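HTLV-2 integrase catalytic core domain (Human T-cell leukemia virus 2, PDB 6QBT) forms the catalytic part of the retroviral integrase, a magnesium-dependent nucleotidyltransferase that inserts the viral DNA into host DNA by strand transfer. Local coordinates at the interface of chains A and B. Residues are numbered along the deposited sequence; one frame, centred on the assembly and turned at random. Chains: chain A/B, HTLV-2 integrase catalytic core domain.

The interface of chains A and B. Residues chain A 55, 58-59, 63, 83, 87, 89; chain B 119, 134, 138, 141-143.
B:Leu142, at the C-terminal end of its helix, is an apolar knob whose branched tip packs among A:Leu55, A:Ile58, A:Phe83, A:Tyr87 and A:Ile89. Its CD1 points into A:Ile58, A:Phe83 and A:Ile89, with B:Leu142 CD1 lying 3.8 Å from A:Phe83 CZ, while CD2 turns to A:Leu55 CD2. Tyrosine suits A:Tyr87 by offering a flat face and a hydroxyl: B:Leu142 CB sits over that face, toward the rim, 3.6 Å from A:Tyr87 CG, and a water joins OH to B:Asn143 OD1. The hydroxyl end also meets the B:Thr138 methyl CG2.

Polar contacts flank this apolar core. A:Lys63, fully extended with CG anti to its backbone N (chi1 -178°), brings its amine nitrogen NZ 2.8 Å from B:Leu142 O, along a lone pair of that oxygen. A:Lys63 NZ also donates to A:Tyr87 O at 2.7 Å, so one long chain clamps a helix-end carbonyl to the partner's loop; its presumed charge would suit that helix end. B:Gln141 runs alongside A:Ile58 in the opposite sense, long enough for its amide NE2 to donate to A:Ile58 O at 3.1 Å from above the carbonyl plane while its stem packs on A:Ile58.

Behind these, threonine serves both sides: B:Thr138 OG1 donates to B:Lys134 O within its own helix and is hydrogen-bonded to B:Tyr119 OH, which fixes the methyl toward A:Tyr87. A:Leu55 packs its methyls against this polar pair and the B:Lys134 stem.

Helix 128-142 of chain B, backed by helix 104-122, thus docks between helices 47-61 and 78-86 of chain A, part of an asymmetric interface in the trimeric crystal form that may not be biological.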
loop_
_atom_site.group_PDB
_atom_site.type_symbol
_atom_site.label_atom_id
_atom_site.label_comp_id
_atom_site.label_asym_id
_atom_site.label_seq_id
_atom_site.Cartn_x
_atom_site.Cartn_y
_atom_site.Cartn_z
ATOM N N LEU A 55 14.050 -0.523 -0.039
ATOM C CA LEU A 55 12.915 -0.613 0.907
ATOM C C LEU A 55 11.546 -0.584 0.215
ATOM O O LEU A 55 10.668 -1.314 0.629
ATOM C CB LEU A 55 12.956 0.479 1.974
ATOM C CG LEU A 55 14.129 0.343 2.960
ATOM C CD1 LEU A 55 14.391 1.650 3.713
ATOM C CD2 LEU A 55 13.890 -0.793 3.937
ATOM N N ILE A 58 11.177 -4.108 -1.226
ATOM C CA ILE A 58 10.927 -5.060 -0.166
ATOM C C ILE A 58 9.512 -4.906 0.377
ATOM O O ILE A 58 8.837 -5.910 0.577
ATOM C CB ILE A 58 11.994 -4.952 0.930
ATOM C CG1 ILE A 58 13.324 -5.509 0.374
ATOM C CG2 ILE A 58 11.567 -5.694 2.187
ATOM C CD1 ILE A 58 14.559 -5.103 1.168
ATOM N N SER A 59 9.015 -3.683 0.536
ATOM C CA SER A 59 7.616 -3.533 0.969
ATOM C C SER A 59 6.611 -4.154 0.001
ATOM O O SER A 59 5.559 -4.594 0.400
ATOM C CB SER A 59 7.240 -2.075 1.177
ATOM O OG SER A 59 7.265 -1.371 -0.051
ATOM N N LYS A 63 11.147 -9.625 1.692
ATOM C CA LYS A 63 12.602 -9.535 1.878
ATOM C C LYS A 63 13.343 -10.646 1.121
ATOM O O LYS A 63 13.065 -11.808 1.354
ATOM C CB LYS A 63 12.898 -9.637 3.366
ATOM C CG LYS A 63 14.362 -9.524 3.759
ATOM C CD LYS A 63 14.520 -9.639 5.265
ATOM C CE LYS A 63 15.941 -9.380 5.670
ATOM N NZ LYS A 63 16.110 -9.575 7.134
ATOM N N PHE A 83 23.818 -1.902 5.320
ATOM C CA PHE A 83 22.406 -2.227 5.286
ATOM C C PHE A 83 22.239 -3.723 5.043
ATOM O O PHE A 83 21.586 -4.417 5.813
ATOM C CB PHE A 83 21.699 -1.374 4.218
ATOM C CG PHE A 83 20.229 -1.633 4.110
ATOM C CD1 PHE A 83 19.746 -2.679 3.315
ATOM C CD2 PHE A 83 19.312 -0.831 4.793
ATOM C CE1 PHE A 83 18.378 -2.919 3.223
ATOM C CE2 PHE A 83 17.946 -1.066 4.691
ATOM C CZ PHE A 83 17.479 -2.113 3.915
ATOM N N TYR A 87 20.959 -6.566 7.993
ATOM C CA TYR A 87 19.685 -7.258 7.818
ATOM C C TYR A 87 19.789 -8.606 7.110
ATOM O O TYR A 87 18.758 -9.142 6.692
ATOM C CB TYR A 87 18.663 -6.309 7.164
ATOM C CG TYR A 87 18.557 -5.014 7.939
ATOM C CD1 TYR A 87 18.140 -5.024 9.276
ATOM C CD2 TYR A 87 18.879 -3.786 7.343
ATOM C CE1 TYR A 87 18.035 -3.843 10.000
ATOM C CE2 TYR A 87 18.790 -2.602 8.053
ATOM C CZ TYR A 87 18.366 -2.619 9.385
ATOM O OH TYR A 87 18.300 -1.429 10.112
ATOM N N ILE A 89 21.190 -9.907 4.224
ATOM C CA ILE A 89 20.911 -10.038 2.812
ATOM C C ILE A 89 22.265 -10.254 2.123
ATOM O O ILE A 89 23.146 -9.380 2.187
ATOM C CB ILE A 89 20.213 -8.778 2.263
ATOM C CG1 ILE A 89 18.865 -8.545 2.969
ATOM C CG2 ILE A 89 19.967 -8.924 0.768
ATOM C CD1 ILE A 89 18.269 -7.160 2.771
ATOM N N TYR B 119 17.957 7.662 9.576
ATOM C CA TYR B 119 17.491 8.035 8.237
ATOM C C TYR B 119 17.499 9.560 7.980
ATOM O O TYR B 119 17.737 9.993 6.845
ATOM C CB TYR B 119 16.108 7.419 7.929
ATOM C CG TYR B 119 16.181 5.939 7.598
ATOM C CD1 TYR B 119 16.911 5.478 6.487
ATOM C CD2 TYR B 119 15.518 4.994 8.388
ATOM C CE1 TYR B 119 16.985 4.122 6.190
ATOM C CE2 TYR B 119 15.592 3.639 8.100
ATOM C CZ TYR B 119 16.325 3.209 7.005
ATOM O OH TYR B 119 16.380 1.861 6.749
ATOM N N LYS B 134 10.586 4.911 6.127
ATOM C CA LYS B 134 11.688 3.977 6.022
ATOM C C LYS B 134 12.007 3.355 7.389
ATOM O O LYS B 134 12.304 2.177 7.465
ATOM C CB LYS B 134 12.893 4.653 5.420
ATOM C CG LYS B 134 12.659 5.039 3.975
ATOM C CD LYS B 134 13.906 5.680 3.398
ATOM C CE LYS B 134 14.171 7.056 3.996
ATOM N NZ LYS B 134 15.193 7.775 3.211
ATOM N N THR B 138 11.601 -0.634 7.664
ATOM C CA THR B 138 12.839 -1.248 8.108
ATOM C C THR B 138 12.605 -2.072 9.388
ATOM O O THR B 138 13.045 -3.226 9.480
ATOM C CB THR B 138 13.963 -0.202 8.338
ATOM O OG1 THR B 138 14.291 0.450 7.096
ATOM C CG2 THR B 138 15.246 -0.870 8.894
ATOM N N GLN B 141 10.109 -5.214 8.472
ATOM C CA GLN B 141 10.498 -6.176 7.434
ATOM C C GLN B 141 11.938 -6.577 7.358
ATOM O O GLN B 141 12.231 -7.666 6.822
ATOM C CB GLN B 141 10.132 -5.649 6.055
ATOM C CG GLN B 141 8.688 -5.851 5.703
ATOM C CD GLN B 141 8.512 -5.658 4.219
ATOM O OE1 GLN B 141 8.786 -4.561 3.702
ATOM N NE2 GLN B 141 8.145 -6.750 3.505
ATOM N N LEU B 142 12.829 -5.702 7.820
ATOM C CA LEU B 142 14.255 -5.945 7.702
ATOM C C LEU B 142 14.862 -6.515 8.984
ATOM O O LEU B 142 15.645 -7.481 8.965
ATOM C CB LEU B 142 14.993 -4.664 7.279
ATOM C CG LEU B 142 14.965 -4.312 5.789
ATOM C CD1 LEU B 142 15.707 -5.307 4.940
ATOM C CD2 LEU B 142 13.530 -4.172 5.300
ATOM N N ASN B 143 14.510 -5.895 10.092
ATOM C CA ASN B 143 15.050 -6.262 11.391
ATOM C C ASN B 143 14.744 -7.729 11.779
ATOM O O ASN B 143 13.567 -8.147 11.834
ATOM C CB ASN B 143 14.466 -5.308 12.415
ATOM C CG ASN B 143 15.303 -5.206 13.620
ATOM O OD1 ASN B 143 16.079 -4.259 13.753
ATOM N ND2 ASN B 143 15.198 -6.200 14.506
HETATM O O HOH W 1 17.026 -1.975 12.467
#